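Local atomic coordinates of thermophilic dibenzothiophene desulfurization enzyme C (Paenibacillus sp. A11-2, PDB entry 5XDC), a protein that probably catalyses the FMNH2- and oxygen-dependent oxidation of dibenzothiophene to its sulfoxide and sulfone. Residues V20-L24 against A48-L54. Sequence-based numbering, arbitrary orientation.
Sequences VATEL and AIRRSGL
Leu24 and Ser52 meet where helix 16-38 runs nearly antiparallel to helix 43-52, the axes of the short segments inclined at 161° and 11.0 Å apart at their closest. The CB of Leu24 points at helix 43-52, and beyond CG, which sits beside the backbone N, the two methyls part. Branch CD1 reaches CB of Ser52 at 3.8 Å and also touches Leu54 CD1, while CD2 rests on Ala48, 4.0 Å from its CB and similarly near its carbonyl O. One turn earlier, Val20 carries CG1 anti to the backbone N (chi1 172°), which brings that methyl to 3.7 Å from Ser52 CB; the same methyl lies 3.9 Å from Leu54 CD1, the Val20 and Leu54 side chains passing alongside one another from opposing ends. Leu54 CD1 then reaches Ala21, 3.8 Å from its CB. Both helices belong to the N-terminal helical domain of the acyl-CoA dehydrogenase fold, and Phe91 of helix 85-104 also touches Ile49 and Leu54. Ser52 OG forms an ST turn, accepting from Leu54 N at 3.1 Å, almost straight at 170°, and it donates to Ile49 O at 2.7 Å. That carbonyl oxygen also receives Ser52 N, so two donors grip it. The turn passes through Gly53, whose positive phi suits a residue without a CB. With an alanine in place of Ser52, lacking the OG, Leu54 N loses its acceptor and Ile49 O one of its two donors, and the turn carrying the Leu54 side chain would probably be freer to shift.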
ATOM      1  N   VAL B  20      18.524 -33.319  -0.376  1.00 18.83           N
ATOM      2  CA  VAL B  20      18.271 -33.823  -1.724  1.00 18.20           C
ATOM      3  C   VAL B  20      17.495 -32.798  -2.532  1.00 17.71           C
ATOM      4  O   VAL B  20      17.810 -32.542  -3.695  1.00 19.05           O
ATOM      5  CB  VAL B  20      17.531 -35.167  -1.657  1.00 17.41           C
ATOM      6  CG1 VAL B  20      17.071 -35.617  -3.050  1.00 20.31           C
ATOM      7  CG2 VAL B  20      18.454 -36.221  -1.041  1.00 25.60           C
ATOM      8  N   ALA B  21      16.473 -32.193  -1.926  1.00 19.90           N
ATOM      9  CA  ALA B  21      15.691 -31.179  -2.633  1.00 19.79           C
ATOM     10  C   ALA B  21      16.548 -29.967  -2.981  1.00 17.62           C
ATOM     11  O   ALA B  21      16.441 -29.408  -4.083  1.00 17.58           O
ATOM     12  CB  ALA B  21      14.486 -30.766  -1.785  1.00 21.19           C
ATOM     13  N   THR B  22      17.412 -29.549  -2.052  1.00 20.10           N
ATOM     14  CA  THR B  22      18.298 -28.419  -2.304  1.00 19.40           C
ATOM     15  C   THR B  22      19.214 -28.699  -3.485  1.00 20.99           C
ATOM     16  O   THR B  22      19.424 -27.826  -4.339  1.00 20.05           O
ATOM     17  CB  THR B  22      19.106 -28.098  -1.043  1.00 22.81           C
ATOM     18  OG1 THR B  22      18.232 -27.580  -0.037  1.00 23.29           O
ATOM     19  CG2 THR B  22      20.191 -27.063  -1.314  1.00 31.42           C
ATOM     20  N   GLU B  23      19.772 -29.911  -3.552  0.53 19.50           N
ATOM     21  CA  GLU B  23      20.640 -30.257  -4.672  0.53 21.53           C
ATOM     22  C   GLU B  23      19.856 -30.310  -5.975  0.53 17.77           C
ATOM     23  O   GLU B  23      20.334 -29.831  -7.008  0.53 20.31           O
ATOM     24  CB  GLU B  23      21.342 -31.593  -4.411  0.53 25.01           C
ATOM     25  CG  GLU B  23      22.321 -31.998  -5.510  0.53 19.79           C
ATOM     26  CD  GLU B  23      23.299 -30.895  -5.878  0.53 32.62           C
ATOM     27  OE1 GLU B  23      23.299 -30.455  -7.053  0.53 29.59           O
ATOM     28  OE2 GLU B  23      24.061 -30.463  -4.991  0.53 35.41           O
ATOM     29  N   LEU B  24      18.647 -30.881  -5.952  1.00 18.89           N
ATOM     30  CA  LEU B  24      17.802 -30.857  -7.148  1.00 17.64           C
ATOM     31  C   LEU B  24      17.579 -29.418  -7.620  1.00 18.77           C
ATOM     32  O   LEU B  24      17.757 -29.102  -8.804  1.00 18.40           O
ATOM     33  CB  LEU B  24      16.465 -31.541  -6.871  1.00 19.85           C
ATOM     34  CG  LEU B  24      16.451 -33.071  -6.853  1.00 17.35           C
ATOM     35  CD1 LEU B  24      15.143 -33.545  -6.275  1.00 19.35           C
ATOM     36  CD2 LEU B  24      16.644 -33.632  -8.242  1.00 25.65           C
ATOM     37  N   ALA B  48      14.780 -36.782 -12.869  1.00 15.15           N
ATOM     38  CA  ALA B  48      15.666 -36.537 -11.735  1.00 18.50           C
ATOM     39  C   ALA B  48      14.892 -36.567 -10.422  1.00 17.27           C
ATOM     40  O   ALA B  48      15.383 -37.085  -9.413  1.00 17.33           O
ATOM     41  CB  ALA B  48      16.391 -35.202 -11.897  1.00 18.93           C
ATOM     42  N   ILE B  49      13.679 -36.009 -10.409  1.00 17.81           N
ATOM     43  CA  ILE B  49      12.854 -36.085  -9.209  1.00 15.05           C
ATOM     44  C   ILE B  49      12.491 -37.537  -8.911  1.00 16.38           C
ATOM     45  O   ILE B  49      12.482 -37.967  -7.748  1.00 16.94           O
ATOM     46  CB  ILE B  49      11.608 -35.188  -9.367  1.00 14.33           C
ATOM     47  CG1 ILE B  49      12.041 -33.719  -9.389  1.00 15.00           C
ATOM     48  CG2 ILE B  49      10.605 -35.463  -8.252  1.00 18.28           C
ATOM     49  CD1 ILE B  49      10.909 -32.750  -9.695  1.00 17.34           C
ATOM     50  N   ARG B  50      12.190 -38.314  -9.956  1.00 17.68           N
ATOM     51  CA  ARG B  50      11.888 -39.728  -9.773  1.00 15.29           C
ATOM     52  C   ARG B  50      13.054 -40.459  -9.112  1.00 15.31           C
ATOM     53  O   ARG B  50      12.858 -41.214  -8.154  1.00 18.33           O
ATOM     54  CB  ARG B  50      11.555 -40.371 -11.119  1.00 14.80           C
ATOM     55  CG  ARG B  50      10.161 -40.094 -11.645  1.00 16.86           C
ATOM     56  CD  ARG B  50       9.865 -40.970 -12.873  1.00 18.29           C
ATOM     57  NE  ARG B  50       8.488 -40.814 -13.338  1.00 16.41           N
ATOM     58  CZ  ARG B  50       8.075 -39.939 -14.268  1.00 14.49           C
ATOM     59  NH1 ARG B  50       8.931 -39.114 -14.854  1.00 16.52           N
ATOM     60  NH2 ARG B  50       6.796 -39.877 -14.600  1.00 17.88           N
ATOM     61  N   ARG B  51      14.275 -40.233  -9.607  1.00 17.89           N
ATOM     62  CA  ARG B  51      15.454 -40.921  -9.073  1.00 18.34           C
ATOM     63  C   ARG B  51      15.768 -40.501  -7.643  1.00 23.93           C
ATOM     64  O   ARG B  51      16.399 -41.267  -6.908  1.00 21.72           O
ATOM     65  CB  ARG B  51      16.673 -40.658  -9.961  1.00 20.36           C
ATOM     66  CG  ARG B  51      16.588 -41.261 -11.351  1.00 29.44           C
ATOM     67  CD  ARG B  51      17.915 -41.171 -12.093  1.00 32.15           C
ATOM     68  NE  ARG B  51      18.421 -39.807 -12.239  1.00 35.09           N
ATOM     69  CZ  ARG B  51      18.129 -38.995 -13.252  1.00 30.00           C
ATOM     70  NH1 ARG B  51      17.302 -39.381 -14.213  1.00 28.93           N
ATOM     71  NH2 ARG B  51      18.662 -37.781 -13.296  1.00 31.83           N
ATOM     72  N   SER B  52      15.314 -39.317  -7.228  1.00 19.48           N
ATOM     73  CA  SER B  52      15.671 -38.767  -5.926  1.00 19.09           C
ATOM     74  C   SER B  52      14.972 -39.476  -4.779  1.00 16.37           C
ATOM     75  O   SER B  52      15.443 -39.393  -3.637  1.00 17.45           O
ATOM     76  CB  SER B  52      15.318 -37.284  -5.887  1.00 18.08           C
ATOM     77  OG  SER B  52      13.933 -37.123  -5.656  1.00 17.85           O
ATOM     78  N   GLY B  53      13.857 -40.160  -5.047  1.00 18.54           N
ATOM     79  CA  GLY B  53      13.050 -40.754  -4.004  1.00 18.25           C
ATOM     80  C   GLY B  53      12.058 -39.822  -3.331  1.00 14.11           C
ATOM     81  O   GLY B  53      11.156 -40.302  -2.638  1.00 16.45           O
ATOM     82  N   LEU B  54      12.146 -38.505  -3.549  1.00 15.22           N
ATOM     83  CA  LEU B  54      11.308 -37.583  -2.793  1.00 15.30           C
ATOM     84  C   LEU B  54       9.817 -37.701  -3.117  1.00 13.15           C
ATOM     85  O   LEU B  54       8.989 -37.294  -2.296  1.00 15.14           O
ATOM     86  CB  LEU B  54      11.775 -36.140  -3.010  1.00 16.10           C
ATOM     87  CG  LEU B  54      13.191 -35.810  -2.532  1.00 15.66           C
ATOM     88  CD1 LEU B  54      13.457 -34.316  -2.721  1.00 19.07           C
ATOM     89  CD2 LEU B  54      13.416 -36.221  -1.084  1.00 20.46           C
TER